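Possible metal-dependent hydrolase (Veillonella parvula, PDB 3RPC) probably acts as a zinc-dependent hydrolase of the metallo-beta-lactamase superfamily, holding two zinc ions in its presumed active site. Local coordinates at residues F29-P37 with R48-M58. Numbering follows the deposited sequence.
Sequences FLAPKDTYP and RMPMVDLPLSM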
# COMPACT_ATOMS: atom_id res chain seq x y z
N PHE A 29 23.05 -5.14 -5.97
CA PHE A 29 23.65 -3.99 -6.61
C PHE A 29 25.13 -4.27 -6.51
O PHE A 29 25.72 -4.12 -5.44
CB PHE A 29 23.24 -2.74 -5.81
CG PHE A 29 24.06 -1.49 -6.09
CD1 PHE A 29 24.44 -1.14 -7.37
CD2 PHE A 29 24.38 -0.63 -5.04
CE1 PHE A 29 25.17 0.03 -7.60
CE2 PHE A 29 25.09 0.54 -5.27
CZ PHE A 29 25.49 0.87 -6.55
N LEU A 30 25.72 -4.75 -7.60
CA LEU A 30 27.02 -5.43 -7.51
C LEU A 30 28.19 -4.68 -8.16
O LEU A 30 29.30 -5.22 -8.23
CB LEU A 30 26.91 -6.86 -8.06
CG LEU A 30 25.81 -7.72 -7.43
CD1 LEU A 30 25.81 -9.15 -7.99
CD2 LEU A 30 25.95 -7.74 -5.90
N ALA A 31 27.96 -3.46 -8.62
CA ALA A 31 28.99 -2.71 -9.36
C ALA A 31 30.27 -2.50 -8.56
O ALA A 31 30.24 -2.34 -7.34
CB ALA A 31 28.43 -1.36 -9.81
N PRO A 32 31.42 -2.48 -9.25
CA PRO A 32 32.66 -2.11 -8.55
C PRO A 32 32.60 -0.68 -7.99
O PRO A 32 31.79 0.13 -8.46
CB PRO A 32 33.73 -2.20 -9.64
CG PRO A 32 33.14 -3.15 -10.67
CD PRO A 32 31.66 -2.89 -10.64
N LYS A 33 33.45 -0.41 -7.01
CA LYS A 33 33.59 0.92 -6.43
C LYS A 33 33.61 2.04 -7.48
O LYS A 33 34.32 1.97 -8.49
CB LYS A 33 34.87 0.96 -5.58
CG LYS A 33 35.18 2.31 -4.94
CD LYS A 33 36.37 2.20 -3.99
CE LYS A 33 36.76 3.55 -3.40
NZ LYS A 33 37.90 3.39 -2.45
N ASP A 34 32.83 3.09 -7.23
CA ASP A 34 32.86 4.32 -8.02
C ASP A 34 32.41 4.17 -9.48
O ASP A 34 32.68 5.03 -10.31
CB ASP A 34 34.23 5.00 -7.93
CG ASP A 34 34.48 5.63 -6.56
OD1 ASP A 34 33.52 5.71 -5.77
OD2 ASP A 34 35.63 6.04 -6.28
N THR A 35 31.70 3.09 -9.77
CA THR A 35 31.20 2.87 -11.12
C THR A 35 30.28 3.98 -11.61
O THR A 35 30.22 4.26 -12.81
CB THR A 35 30.51 1.48 -11.23
OG1 THR A 35 31.50 0.46 -11.05
CG2 THR A 35 29.84 1.30 -12.59
N TYR A 36 29.57 4.63 -10.69
CA TYR A 36 28.55 5.59 -11.05
C TYR A 36 28.76 6.95 -10.38
O TYR A 36 29.33 7.02 -9.29
CB TYR A 36 27.16 5.07 -10.66
CG TYR A 36 26.77 3.80 -11.37
CD1 TYR A 36 26.35 3.82 -12.69
CD2 TYR A 36 26.80 2.57 -10.71
CE1 TYR A 36 25.99 2.67 -13.35
CE2 TYR A 36 26.43 1.40 -11.36
CZ TYR A 36 26.03 1.46 -12.69
OH TYR A 36 25.67 0.32 -13.35
N PRO A 37 28.29 8.02 -11.02
CA PRO A 37 28.22 9.33 -10.37
C PRO A 37 27.14 9.25 -9.30
O PRO A 37 26.29 8.37 -9.40
CB PRO A 37 27.72 10.26 -11.48
CG PRO A 37 27.83 9.48 -12.76
CD PRO A 37 27.71 8.04 -12.37
N ARG A 48 30.86 9.73 -5.88
CA ARG A 48 30.59 8.58 -6.73
C ARG A 48 30.16 7.37 -5.90
O ARG A 48 30.38 7.33 -4.69
CB ARG A 48 31.83 8.25 -7.58
CG ARG A 48 32.22 9.39 -8.53
CD ARG A 48 33.31 8.99 -9.53
NE ARG A 48 32.90 7.87 -10.37
CZ ARG A 48 32.13 7.97 -11.45
NH1 ARG A 48 31.83 6.88 -12.15
NH2 ARG A 48 31.67 9.15 -11.83
N MSE A 49 29.55 6.39 -6.55
CA MSE A 49 29.00 5.23 -5.85
C MSE A 49 29.10 3.99 -6.73
O MSE A 49 29.18 4.09 -7.96
CB MSE A 49 27.53 5.47 -5.48
CG MSE A 49 26.67 5.98 -6.61
SE MSE A 49 24.77 6.03 -6.17
CE MSE A 49 24.33 4.21 -6.69
N PRO A 50 29.11 2.81 -6.10
CA PRO A 50 29.20 2.59 -4.65
C PRO A 50 30.54 3.06 -4.09
O PRO A 50 31.56 3.00 -4.78
CB PRO A 50 29.05 1.08 -4.51
CG PRO A 50 29.51 0.53 -5.82
CD PRO A 50 29.11 1.54 -6.85
N MSE A 51 30.55 3.53 -2.85
CA MSE A 51 31.76 4.12 -2.30
C MSE A 51 32.77 3.09 -1.79
O MSE A 51 33.91 3.44 -1.47
CB MSE A 51 31.43 5.12 -1.20
CG MSE A 51 30.90 4.49 0.05
SE MSE A 51 30.26 5.85 1.31
CE MSE A 51 29.31 6.99 0.14
N VAL A 52 32.36 1.82 -1.73
CA VAL A 52 33.26 0.74 -1.34
C VAL A 52 33.05 -0.42 -2.29
O VAL A 52 31.97 -0.55 -2.86
CB VAL A 52 33.03 0.25 0.11
CG1 VAL A 52 33.30 1.38 1.09
CG2 VAL A 52 31.60 -0.26 0.28
N ASP A 53 34.09 -1.23 -2.47
CA ASP A 53 33.99 -2.45 -3.26
C ASP A 53 33.23 -3.51 -2.48
O ASP A 53 33.03 -3.38 -1.27
CB ASP A 53 35.39 -2.96 -3.62
CG ASP A 53 35.98 -2.26 -4.82
OD1 ASP A 53 35.35 -2.29 -5.90
OD2 ASP A 53 37.07 -1.65 -4.68
N LEU A 54 32.80 -4.56 -3.17
CA LEU A 54 32.17 -5.68 -2.49
C LEU A 54 33.15 -6.31 -1.50
O LEU A 54 34.37 -6.27 -1.71
CB LEU A 54 31.73 -6.74 -3.51
CG LEU A 54 30.61 -6.36 -4.49
CD1 LEU A 54 30.49 -7.43 -5.58
CD2 LEU A 54 29.27 -6.16 -3.77
N PRO A 55 32.63 -6.91 -0.42
CA PRO A 55 33.49 -7.51 0.61
C PRO A 55 33.93 -8.93 0.29
O PRO A 55 34.69 -9.52 1.07
CB PRO A 55 32.57 -7.52 1.84
CG PRO A 55 31.21 -7.72 1.24
CD PRO A 55 31.21 -6.89 -0.02
N LEU A 56 33.46 -9.48 -0.82
CA LEU A 56 33.86 -10.83 -1.21
C LEU A 56 33.90 -10.94 -2.73
O LEU A 56 33.36 -10.10 -3.44
CB LEU A 56 32.90 -11.87 -0.61
CG LEU A 56 31.48 -11.99 -1.16
CD1 LEU A 56 30.74 -13.10 -0.43
CD2 LEU A 56 30.70 -10.68 -1.07
N SER A 57 34.57 -11.98 -3.22
CA SER A 57 34.65 -12.23 -4.65
C SER A 57 33.28 -12.60 -5.21
O SER A 57 32.41 -13.10 -4.49
CB SER A 57 35.63 -13.36 -4.94
OG SER A 57 35.08 -14.60 -4.52
N MSE A 58 33.10 -12.34 -6.50
CA MSE A 58 31.83 -12.66 -7.15
C MSE A 58 31.52 -14.15 -7.03
O MSE A 58 30.37 -14.55 -6.86
CB MSE A 58 31.86 -12.22 -8.61
CG MSE A 58 30.53 -12.38 -9.32
SE MSE A 58 29.11 -11.26 -8.60
CE MSE A 58 29.88 -9.52 -8.94
O HOH W 1 33.06 7.33 -3.84
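A bend at chi3 (59°) of R48, following a CG set beside the backbone N (chi1 -62°), brings the edge of the guanidinium to D34 O. Next to this grip lies a classic beta bulge, in which T35 and Y36 both face selenomethionine M49, within the long loop joining strand 22-26 to helix 58-62 of this metallo-beta-lactamase fold. Y36 and M49 exchange two backbone hydrogen bonds, Y36 N to M49 O and M49 N to Y36 O, each 2.8 Å. R48 shows how one carbonyl can fix a flat cation: NE (2.8 Å) and NH1 (2.7 Å) both donate to D34 O, which lies in the guanidinium plane, while Y36 O sits over the centre of one face. The type II turn P32-T35 is tied down by D34 N, bonded to P50 O, and by K33 N, which meets D53 OD1 from above the carboxylate plane. Toward the zinc site, P50, preceded by a cis peptide, packs its CD 3.7 Å from F29 CZ, and R11 makes a cation-pi contact with F29. The M49 side chain, bent at chi3 (-87°), crosses that of F29 at about a right angle, its CE 3.5 Å from F29 CZ.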